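PDB 3K5I: phosphoribosyl-aminoimidazole carboxylase from Aspergillus clavatus, which probably catalyses, as an ATP-grasp enzyme, the ATP-dependent carboxylation of 5-aminoimidazole ribonucleotide to its N5-carboxyamino form in purine biosynthesis. Local coordinates for residues E209-V214 with P225-V230; F271-F276 with I283-I288; V221-T226 with K253-A258. All blocks are in the same frame, centred on the assembly; numbering follows the deposited sequence.

Interaction 1: residues E209-V214 with P225-V230; sequences ELAVIV and PTVETV. With ADP (adenosine-5'-diphosphate), chain G.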
loop_
_atom_site.group_PDB
_atom_site.type_symbol
_atom_site.label_atom_id
_atom_site.label_comp_id
_atom_site.label_asym_id
_atom_site.label_seq_id
_atom_site.Cartn_x
_atom_site.Cartn_y
_atom_site.Cartn_z
ATOM N N GLU A 209 14.972 23.124 -6.629
ATOM C CA GLU A 209 15.207 22.574 -5.313
ATOM C C GLU A 209 15.277 21.088 -5.411
ATOM O O GLU A 209 14.547 20.426 -6.168
ATOM C CB GLU A 209 14.013 22.905 -4.424
ATOM C CG GLU A 209 14.121 24.290 -3.915
ATOM C CD GLU A 209 13.036 24.604 -2.940
ATOM O OE1 GLU A 209 11.938 24.907 -3.452
ATOM O OE2 GLU A 209 13.302 24.631 -1.708
ATOM N N LEU A 210 16.134 20.567 -4.551
ATOM C CA LEU A 210 16.305 19.127 -4.528
ATOM C C LEU A 210 16.231 18.520 -3.142
ATOM O O LEU A 210 16.423 19.149 -2.104
ATOM C CB LEU A 210 17.668 18.803 -5.134
ATOM C CG LEU A 210 17.926 19.571 -6.438
ATOM C CD1 LEU A 210 19.401 19.858 -6.530
ATOM C CD2 LEU A 210 17.540 18.706 -7.637
ATOM N N ALA A 211 15.960 17.234 -3.162
ATOM C CA ALA A 211 15.915 16.503 -1.921
ATOM C C ALA A 211 16.478 15.081 -2.076
ATOM O O ALA A 211 16.295 14.459 -3.114
ATOM C CB ALA A 211 14.420 16.493 -1.448
ATOM N N VAL A 212 17.169 14.524 -1.073
ATOM C CA VAL A 212 17.657 13.123 -1.119
ATOM C C VAL A 212 17.156 12.486 0.180
ATOM O O VAL A 212 17.381 13.032 1.278
ATOM C CB VAL A 212 19.258 12.949 -1.172
ATOM C CG1 VAL A 212 19.756 11.382 -1.092
ATOM C CG2 VAL A 212 19.701 13.453 -2.581
ATOM N N ILE A 213 16.508 11.327 0.081
ATOM C CA ILE A 213 16.095 10.584 1.280
ATOM C C ILE A 213 17.301 9.630 1.648
ATOM O O ILE A 213 17.583 8.735 0.849
ATOM C CB ILE A 213 14.892 9.592 1.063
ATOM C CG1 ILE A 213 13.509 10.266 1.026
ATOM C CG2 ILE A 213 14.848 8.601 2.207
ATOM C CD1 ILE A 213 13.397 11.632 1.812
ATOM N N VAL A 214 17.981 9.827 2.792
ATOM C CA VAL A 214 19.098 9.020 3.295
ATOM C C VAL A 214 18.650 8.036 4.363
ATOM O O VAL A 214 17.771 8.331 5.169
ATOM C CB VAL A 214 20.326 9.781 3.892
ATOM C CG1 VAL A 214 21.449 8.759 4.365
ATOM C CG2 VAL A 214 20.998 10.599 2.816
ATOM N N PRO A 225 17.312 7.965 -5.019
ATOM C CA PRO A 225 17.805 8.947 -5.993
ATOM C C PRO A 225 17.401 10.384 -5.622
ATOM O O PRO A 225 16.483 10.641 -4.819
ATOM C CB PRO A 225 17.089 8.540 -7.278
ATOM C CG PRO A 225 16.966 7.045 -7.160
ATOM C CD PRO A 225 16.577 6.869 -5.677
ATOM N N THR A 226 18.138 11.347 -6.158
ATOM C CA THR A 226 17.873 12.762 -5.929
ATOM C C THR A 226 16.597 13.038 -6.742
ATOM O O THR A 226 16.406 12.548 -7.891
ATOM C CB THR A 226 18.991 13.590 -6.586
ATOM O OG1 THR A 226 20.277 13.203 -6.083
ATOM C CG2 THR A 226 18.745 15.093 -6.480
ATOM N N VAL A 227 15.678 13.740 -6.096
ATOM C CA VAL A 227 14.394 14.167 -6.666
ATOM C C VAL A 227 14.345 15.711 -6.707
ATOM O O VAL A 227 15.141 16.443 -6.063
ATOM C CB VAL A 227 13.140 13.623 -5.967
ATOM C CG1 VAL A 227 13.125 12.085 -5.985
ATOM C CG2 VAL A 227 13.117 14.154 -4.630
ATOM N N GLU A 228 13.468 16.214 -7.568
ATOM C CA GLU A 228 13.306 17.643 -7.817
ATOM C C GLU A 228 12.007 17.995 -7.152
ATOM O O GLU A 228 10.997 17.346 -7.435
ATOM C CB GLU A 228 12.923 17.695 -9.302
ATOM C CG GLU A 228 12.311 19.026 -9.670
ATOM C CD GLU A 228 12.167 19.122 -11.169
ATOM O OE1 GLU A 228 12.407 18.144 -11.900
ATOM O OE2 GLU A 228 11.785 20.196 -11.629
ATOM N N THR A 229 12.001 19.021 -6.315
ATOM C CA THR A 229 10.751 19.330 -5.669
ATOM C C THR A 229 10.288 20.721 -6.029
ATOM O O THR A 229 11.093 21.572 -6.379
ATOM C CB THR A 229 10.947 19.311 -4.127
ATOM O OG1 THR A 229 12.059 20.118 -3.696
ATOM C CG2 THR A 229 11.349 17.932 -3.762
ATOM N N VAL A 230 8.994 20.975 -5.912
ATOM C CA VAL A 230 8.490 22.315 -6.212
ATOM C C VAL A 230 7.644 22.783 -5.050
ATOM O O VAL A 230 6.667 22.136 -4.635
ATOM C CB VAL A 230 7.721 22.450 -7.548
ATOM C CG1 VAL A 230 7.403 23.926 -7.773
ATOM C CG2 VAL A 230 8.514 21.844 -8.744
HETATM P PB ADP G . 9.698 24.196 6.468
HETATM O O1B ADP G . 8.404 24.681 6.998
HETATM O O2B ADP G . 10.173 23.522 7.737
HETATM O O3B ADP G . 10.104 23.114 5.416
HETATM P PA ADP G . 11.860 25.545 4.889
HETATM O O1A ADP G . 12.264 24.287 4.256
HETATM O O2A ADP G . 13.091 26.277 5.362
HETATM O O3A ADP G . 10.736 25.338 6.019
HETATM O "O5'" ADP G . 11.250 26.357 3.643
HETATM C "C5'" ADP G . 10.309 25.768 2.738
HETATM C "C4'" ADP G . 10.587 26.253 1.337
HETATM O "O4'" ADP G . 10.535 27.703 1.306
HETATM C "C3'" ADP G . 11.959 26.008 0.734
HETATM O "O3'" ADP G . 11.815 24.787 -0.011
HETATM C "C2'" ADP G . 12.153 27.108 -0.317
HETATM O "O2'" ADP G . 11.130 27.047 -1.355
HETATM C "C1'" ADP G . 11.570 28.217 0.533
HETATM N N9 ADP G . 12.692 28.845 1.213
HETATM C C8 ADP G . 13.154 28.481 2.448
HETATM N N7 ADP G . 14.301 29.132 2.748
HETATM C C5 ADP G . 14.469 29.969 1.664
HETATM C C6 ADP G . 15.442 31.004 1.454
HETATM N N6 ADP G . 16.422 31.404 2.039
HETATM N N1 ADP G . 15.344 31.664 0.263
HETATM C C2 ADP G . 14.332 31.458 -0.660
HETATM N N3 ADP G . 13.386 30.592 -0.410
HETATM C C4 ADP G . 13.477 29.856 0.711
HETATM O O HOH W 1 12.474 23.305 -8.218
HETATM O O HOH W 2 13.699 20.190 -1.508
HETATM O O HOH W 3 15.056 10.399 -2.696
#
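Ala211, Val227 and Thr229 meet on one face of a two-stranded pairing, their methyl groups turned to each other: Ala211 CB lies 4.2 Å from Val227 CG2 and 4.1 Å from Thr229 CG2. Leu210 points to the other face, where its CD2 methyl crosses obliquely against Thr226 CG2, 4.0 Å away. Thr226 sends that methyl anti to its own backbone N, which places OG1 beside the N and close to Val212 CG2 at 3.6 Å; OG1 also bonds to Gln255. The two strands form the beta hairpin of 206-216 and 221-232, in a large antiparallel sheet, at its ATP-grasp end. Ala211 and Val227 are a hydrogen-bonded pair within it, and Val227 N reaches Ala211 O at 3.1 Å with an almost straight N-H...O angle of 177°. Further along, one water accepts from Ile213 N and donates to Pro225 O, and Ile213 and Tyr224 are also joined directly through their backbones. At the opposite end Glu209 turns to the nucleotide. Its chain is extended beyond CG (chi2 -175°), which carries the carboxylate out to the ribose, where ADP O2' donates to Glu209 OE1 at 3.1 Å. The same OE1 also accepts from Gln231, a second bond that limits how the carboxylate can turn beside ADP O2'.

Interaction 2: residues F271-F276 with I283-I288; sequences FGVEMF and IMLCEI. With MG (magnesium ion), chain H; ADP (adenosine-5'-diphosphate), chain G.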
loop_
_atom_site.group_PDB
_atom_site.type_symbol
_atom_site.label_atom_id
_atom_site.label_comp_id
_atom_site.label_asym_id
_atom_site.label_seq_id
_atom_site.Cartn_x
_atom_site.Cartn_y
_atom_site.Cartn_z
ATOM N N PHE A 271 16.327 9.866 7.035
ATOM C CA PHE A 271 16.631 11.283 7.025
ATOM C C PHE A 271 16.281 11.884 5.667
ATOM O O PHE A 271 16.550 11.343 4.577
ATOM C CB PHE A 271 18.129 11.491 7.151
ATOM C CG PHE A 271 18.627 11.335 8.538
ATOM C CD1 PHE A 271 18.771 10.073 9.085
ATOM C CD2 PHE A 271 18.937 12.449 9.287
ATOM C CE1 PHE A 271 19.230 9.922 10.363
ATOM C CE2 PHE A 271 19.383 12.293 10.573
ATOM C CZ PHE A 271 19.527 11.029 11.110
ATOM N N GLY A 272 15.709 13.072 5.784
ATOM C CA GLY A 272 15.302 13.848 4.619
ATOM C C GLY A 272 16.223 15.028 4.398
ATOM O O GLY A 272 16.341 15.880 5.273
ATOM N N VAL A 273 16.812 15.116 3.203
ATOM C CA VAL A 273 17.691 16.266 2.899
ATOM C C VAL A 273 17.201 17.262 1.794
ATOM O O VAL A 273 17.004 16.865 0.658
ATOM C CB VAL A 273 19.183 15.865 2.834
ATOM C CG1 VAL A 273 19.989 17.059 2.473
ATOM C CG2 VAL A 273 19.656 15.258 4.191
ATOM N N GLU A 274 16.965 18.533 2.123
ATOM C CA GLU A 274 16.480 19.556 1.196
ATOM C C GLU A 274 17.614 20.472 0.737
ATOM O O GLU A 274 18.277 21.050 1.582
ATOM C CB GLU A 274 15.414 20.375 1.929
ATOM C CG GLU A 274 14.145 19.545 1.975
ATOM C CD GLU A 274 12.987 20.178 2.763
ATOM O OE1 GLU A 274 11.980 19.486 2.971
ATOM O OE2 GLU A 274 13.033 21.345 3.200
ATOM N N MET A 275 17.861 20.591 -0.570
ATOM C CA MET A 275 18.946 21.430 -1.084
ATOM C C MET A 275 18.454 22.321 -2.192
ATOM O O MET A 275 17.415 22.126 -2.816
ATOM C CB MET A 275 20.075 20.590 -1.664
ATOM C CG MET A 275 20.630 19.691 -0.587
ATOM S SD MET A 275 21.459 18.220 -1.174
ATOM C CE MET A 275 20.107 17.155 -1.735
ATOM N N PHE A 276 19.189 23.389 -2.416
ATOM C CA PHE A 276 18.728 24.261 -3.474
ATOM C C PHE A 276 19.784 24.142 -4.557
ATOM O O PHE A 276 20.941 23.879 -4.234
ATOM C CB PHE A 276 18.746 25.726 -3.053
ATOM C CG PHE A 276 17.982 26.087 -1.816
ATOM C CD1 PHE A 276 18.669 26.550 -0.711
ATOM C CD2 PHE A 276 16.613 26.067 -1.764
ATOM C CE1 PHE A 276 18.001 26.954 0.422
ATOM C CE2 PHE A 276 15.924 26.460 -0.595
ATOM C CZ PHE A 276 16.626 26.932 0.497
ATOM N N ILE A 283 25.754 23.710 -4.964
ATOM C CA ILE A 283 24.699 23.312 -4.058
ATOM C C ILE A 283 24.695 23.798 -2.636
ATOM O O ILE A 283 25.714 23.972 -1.951
ATOM C CB ILE A 283 24.315 21.817 -4.173
ATOM C CG1 ILE A 283 24.100 21.474 -5.645
ATOM C CG2 ILE A 283 22.989 21.533 -3.501
ATOM C CD1 ILE A 283 23.996 19.949 -5.940
ATOM N N MET A 284 23.459 23.997 -2.216
ATOM C CA MET A 284 23.204 24.480 -0.881
ATOM C C MET A 284 22.194 23.572 -0.194
ATOM O O MET A 284 21.272 22.971 -0.763
ATOM C CB MET A 284 22.682 25.899 -0.990
ATOM C CG MET A 284 22.816 26.708 0.252
ATOM S SD MET A 284 23.532 28.313 -0.254
ATOM C CE MET A 284 22.242 29.379 0.158
ATOM N N LEU A 285 22.426 23.461 1.097
ATOM C CA LEU A 285 21.522 22.649 1.868
ATOM C C LEU A 285 20.423 23.651 2.241
ATOM O O LEU A 285 20.704 24.852 2.361
ATOM C CB LEU A 285 22.265 22.109 3.094
ATOM C CG LEU A 285 21.271 21.359 3.976
ATOM C CD1 LEU A 285 21.732 19.956 4.408
ATOM C CD2 LEU A 285 21.059 22.289 5.134
ATOM N N CYS A 286 19.173 23.197 2.303
ATOM C CA CYS A 286 18.049 24.062 2.662
ATOM C C CYS A 286 17.686 23.662 4.095
ATOM O O CYS A 286 17.461 24.501 4.938
ATOM C CB CYS A 286 16.811 23.859 1.784
ATOM S SG CYS A 286 15.457 24.842 2.517
ATOM N N GLU A 287 17.650 22.368 4.388
ATOM C CA GLU A 287 17.320 21.882 5.723
ATOM C C GLU A 287 17.395 20.357 5.702
ATOM O O GLU A 287 17.382 19.719 4.632
ATOM C CB GLU A 287 15.925 22.315 6.173
ATOM C CG GLU A 287 14.769 21.342 5.913
ATOM C CD GLU A 287 13.446 21.929 6.423
ATOM O OE1 GLU A 287 13.497 22.584 7.482
ATOM O OE2 GLU A 287 12.355 21.824 5.814
ATOM N N ILE A 288 17.568 19.811 6.902
ATOM C CA ILE A 288 17.676 18.370 7.104
ATOM C C ILE A 288 16.595 18.001 8.141
ATOM O O ILE A 288 16.377 18.755 9.091
ATOM C CB ILE A 288 19.039 17.843 7.583
ATOM C CG1 ILE A 288 19.063 16.314 7.499
ATOM C CG2 ILE A 288 19.398 18.344 9.033
ATOM C CD1 ILE A 288 20.402 15.571 7.826
HETATM MG MG MG H . 11.556 22.232 4.007
HETATM P PB ADP G . 9.698 24.196 6.468
HETATM O O1B ADP G . 8.404 24.681 6.998
HETATM O O2B ADP G . 10.173 23.522 7.737
HETATM O O3B ADP G . 10.104 23.114 5.416
HETATM P PA ADP G . 11.860 25.545 4.889
HETATM O O1A ADP G . 12.264 24.287 4.256
HETATM O O2A ADP G . 13.091 26.277 5.362
HETATM O O3A ADP G . 10.736 25.338 6.019
HETATM O "O5'" ADP G . 11.250 26.357 3.643
HETATM C "C5'" ADP G . 10.309 25.768 2.738
HETATM C "C4'" ADP G . 10.587 26.253 1.337
HETATM O "O4'" ADP G . 10.535 27.703 1.306
HETATM C "C3'" ADP G . 11.959 26.008 0.734
HETATM O "O3'" ADP G . 11.815 24.787 -0.011
HETATM C "C2'" ADP G . 12.153 27.108 -0.317
HETATM O "O2'" ADP G . 11.130 27.047 -1.355
HETATM C "C1'" ADP G . 11.570 28.217 0.533
HETATM N N9 ADP G . 12.692 28.845 1.213
HETATM C C8 ADP G . 13.154 28.481 2.448
HETATM N N7 ADP G . 14.301 29.132 2.748
HETATM C C5 ADP G . 14.469 29.969 1.664
HETATM C C6 ADP G . 15.442 31.004 1.454
HETATM N N6 ADP G . 16.422 31.404 2.039
HETATM N N1 ADP G . 15.344 31.664 0.263
HETATM C C2 ADP G . 14.332 31.458 -0.660
HETATM N N3 ADP G . 13.386 30.592 -0.410
HETATM C C4 ADP G . 13.477 29.856 0.711
HETATM O O HOH W 4 10.138 20.876 4.378
HETATM O O HOH W 5 10.649 23.026 2.102
#
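Glu274 O is gripped by two consecutive amides of the facing strand, Glu287 N at 3.2 Å and Cys286 N, whose modelled separation is so short that its exact length is doubtful. Two residues set against one make a classic beta bulge, which shifts the register before Met275 pairs with Leu285. Beside it the Glu274 and Glu287 side chains run together, pointing the same way with carboxylate planes 50° apart. The Glu274 chain is extended beyond CG (chi2 176°), which carries its carboxylate out to magnesium. Each acid lends the metal one oxygen, Glu274 OE2 at 1.9 Å and Glu287 OE2 at 2.0 Å, so the metal accounts for the closeness of two acid groups. ADP O3B, ADP O1A and two waters bring the ligands to six. Cys286 CB lies over one face of the Phe276 ring, 3.6 Å from the centroid in a CH-pi contact, while ADP C2' meets that ring at its edge. On the reverse face of the sheet Val273 CG2 packs on Ile288 CG1 at 3.5 Å. Strand 283-289 is an outermost strand of the sheet within this chain, and 269-278 lies between it and 206-216. Helix 248-263 covers Met275, Ile283 and Ile288, whereas helix 124-132 touches Leu285 and Glu287.

Interaction 3: residues V221-T226 with K253-A258; sequences VLSYPT and KAQELA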
loop_
_atom_site.group_PDB
_atom_site.type_symbol
_atom_site.label_atom_id
_atom_site.label_comp_id
_atom_site.label_asym_id
_atom_site.label_seq_id
_atom_site.Cartn_x
_atom_site.Cartn_y
_atom_site.Cartn_z
ATOM N N VAL A 221 25.113 3.028 4.970
ATOM C CA VAL A 221 24.489 4.304 4.650
ATOM C C VAL A 221 23.978 4.099 3.234
ATOM O O VAL A 221 24.739 3.890 2.288
ATOM C CB VAL A 221 25.344 5.582 4.714
ATOM C CG1 VAL A 221 24.420 6.771 4.438
ATOM C CG2 VAL A 221 25.913 5.808 6.116
ATOM N N LEU A 222 22.655 4.134 3.148
ATOM C CA LEU A 222 21.922 3.968 1.914
ATOM C C LEU A 222 21.239 5.309 1.559
ATOM O O LEU A 222 21.339 6.285 2.307
ATOM C CB LEU A 222 20.910 2.821 2.096
ATOM C CG LEU A 222 21.473 1.516 2.662
ATOM C CD1 LEU A 222 20.407 0.506 3.039
ATOM C CD2 LEU A 222 22.442 0.925 1.626
ATOM N N SER A 223 20.581 5.362 0.399
ATOM C CA SER A 223 19.906 6.590 -0.053
ATOM C C SER A 223 19.152 6.349 -1.360
ATOM O O SER A 223 19.498 5.460 -2.139
ATOM C CB SER A 223 20.925 7.698 -0.321
ATOM O OG SER A 223 21.678 7.365 -1.486
ATOM N N TYR A 224 18.126 7.163 -1.581
ATOM C CA TYR A 224 17.313 7.032 -2.767
ATOM C C TYR A 224 17.810 8.029 -3.787
ATOM O O TYR A 224 18.655 8.890 -3.448
ATOM C CB TYR A 224 15.835 7.235 -2.421
ATOM C CG TYR A 224 15.188 6.118 -1.576
ATOM C CD1 TYR A 224 15.256 6.164 -0.174
ATOM C CD2 TYR A 224 14.433 5.094 -2.158
ATOM C CE1 TYR A 224 14.645 5.211 0.615
ATOM C CE2 TYR A 224 13.801 4.123 -1.358
ATOM C CZ TYR A 224 13.893 4.156 0.004
ATOM O OH TYR A 224 13.241 3.159 0.750
ATOM N N PRO A 225 17.312 7.965 -5.019
ATOM C CA PRO A 225 17.805 8.947 -5.993
ATOM C C PRO A 225 17.401 10.384 -5.622
ATOM O O PRO A 225 16.483 10.641 -4.819
ATOM C CB PRO A 225 17.089 8.540 -7.278
ATOM C CG PRO A 225 16.966 7.045 -7.160
ATOM C CD PRO A 225 16.577 6.869 -5.677
ATOM N N THR A 226 18.138 11.347 -6.158
ATOM C CA THR A 226 17.873 12.762 -5.929
ATOM C C THR A 226 16.597 13.038 -6.742
ATOM O O THR A 226 16.406 12.548 -7.891
ATOM C CB THR A 226 18.991 13.590 -6.586
ATOM O OG1 THR A 226 20.277 13.203 -6.083
ATOM C CG2 THR A 226 18.745 15.093 -6.480
ATOM N N LYS A 253 26.788 15.509 -6.579
ATOM C CA LYS A 253 27.210 16.453 -5.567
ATOM C C LYS A 253 26.081 16.487 -4.543
ATOM O O LYS A 253 26.310 16.591 -3.349
ATOM C CB LYS A 253 27.510 17.851 -6.112
ATOM C CG LYS A 253 28.352 18.660 -5.108
ATOM C CD LYS A 253 27.649 19.905 -4.529
ATOM C CE LYS A 253 28.464 20.668 -3.456
ATOM N NZ LYS A 253 28.241 22.158 -3.226
ATOM N N ALA A 254 24.850 16.408 -5.026
ATOM C CA ALA A 254 23.659 16.408 -4.197
ATOM C C ALA A 254 23.722 15.244 -3.184
ATOM O O ALA A 254 23.562 15.394 -1.966
ATOM C CB ALA A 254 22.509 16.166 -5.158
ATOM N N GLN A 255 23.946 14.042 -3.695
ATOM C CA GLN A 255 24.029 12.861 -2.852
ATOM C C GLN A 255 25.078 12.874 -1.723
ATOM O O GLN A 255 24.817 12.442 -0.587
ATOM C CB GLN A 255 24.181 11.665 -3.784
ATOM C CG GLN A 255 22.979 11.488 -4.714
ATOM C CD GLN A 255 21.975 10.522 -4.103
ATOM O OE1 GLN A 255 22.339 9.556 -3.444
ATOM N NE2 GLN A 255 20.706 10.840 -4.220
ATOM N N GLU A 256 26.277 13.363 -2.066
ATOM C CA GLU A 256 27.431 13.520 -1.179
ATOM C C GLU A 256 27.062 14.527 -0.123
ATOM O O GLU A 256 27.180 14.362 1.098
ATOM C CB GLU A 256 28.564 14.181 -1.966
ATOM C CG GLU A 256 29.139 13.124 -2.892
ATOM C CD GLU A 256 30.140 13.578 -3.947
ATOM O OE1 GLU A 256 30.638 12.648 -4.614
ATOM O OE2 GLU A 256 30.437 14.787 -4.113
ATOM N N LEU A 257 26.527 15.606 -0.641
ATOM C CA LEU A 257 26.104 16.657 0.262
ATOM C C LEU A 257 25.160 16.110 1.326
ATOM O O LEU A 257 25.356 16.323 2.519
ATOM C CB LEU A 257 25.399 17.711 -0.580
ATOM C CG LEU A 257 24.888 18.760 0.399
ATOM C CD1 LEU A 257 25.903 19.122 1.507
ATOM C CD2 LEU A 257 24.394 19.992 -0.386
ATOM N N ALA A 258 24.153 15.371 0.865
ATOM C CA ALA A 258 23.146 14.794 1.742
ATOM C C ALA A 258 23.675 13.807 2.750
ATOM O O ALA A 258 23.193 13.772 3.889
ATOM C CB ALA A 258 22.060 14.119 0.957
#
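In the ATP-grasp domain, helix 248-263 packs across the sheet at the start of hairpin strand 221-232, and one glutamine of the helix, Gln255, joins it to Ser223, Tyr224 and Thr226. The case illustrates how a single carboxamide can use its oxygen and both its N-H groups on an irregular piece of chain. CG leaves the helix beside the backbone N, and a bend at the next torsion (chi2 -94°) turns the amide toward residues 223-226. Gln255 OE1 accepts from Ser223 OG at 3.0 Å, with the hydroxyl lying in the plane of the carbonyl. The two N-H groups of NE2 then part company: one goes to Tyr224 O at 2.9 Å, the other to Thr226 OG1 at 3.0 Å, the latter nearly straight at 168°. A hydroxyl donor at OE1 and a carbonyl acceptor at NE2 fix which end is which; the acceptors, both close to the amide plane, restrain rotation of the group. Ser223 OG also bonds to Arg259 of the same helix, whose guanidinium reaches Val221 O as well. Tyr224 CB points away from the helix segment; its hydroxyl bonds to Leu305 O. The Thr226 side chain lies about 14 Å from the bound ADP, where the contact joins helix 248-263 to the 221-226 segment. Beside the amide, Ala254 CB lies 4.1 Å from the methyl Thr226 CG2.

The three contacts lie within one ATP-grasp domain, their centres only 8 to 10 Å apart and all on the same side of the chain's centre. Interactions 1 and 2 are neighbouring hairpins of one antiparallel sheet, joined where strand 206-216 pairs with 269-278, and both reach ADP. Interaction 3 shares Pro225 and Thr226 with interaction 1 and lays helix 248-263 on the sheet; that helix precedes strand 269-278 in the chain and also packs on Met275 and Ile283 of interaction 2. Along the chain, interaction 2 comes last, after interactions 1 and 3, which overlap at 225-226. The nucleotide and magnesium sit at one end of this strand-and-helix arrangement, while interaction 3 lies farther from the nucleotide, where the helix meets strand 221-232.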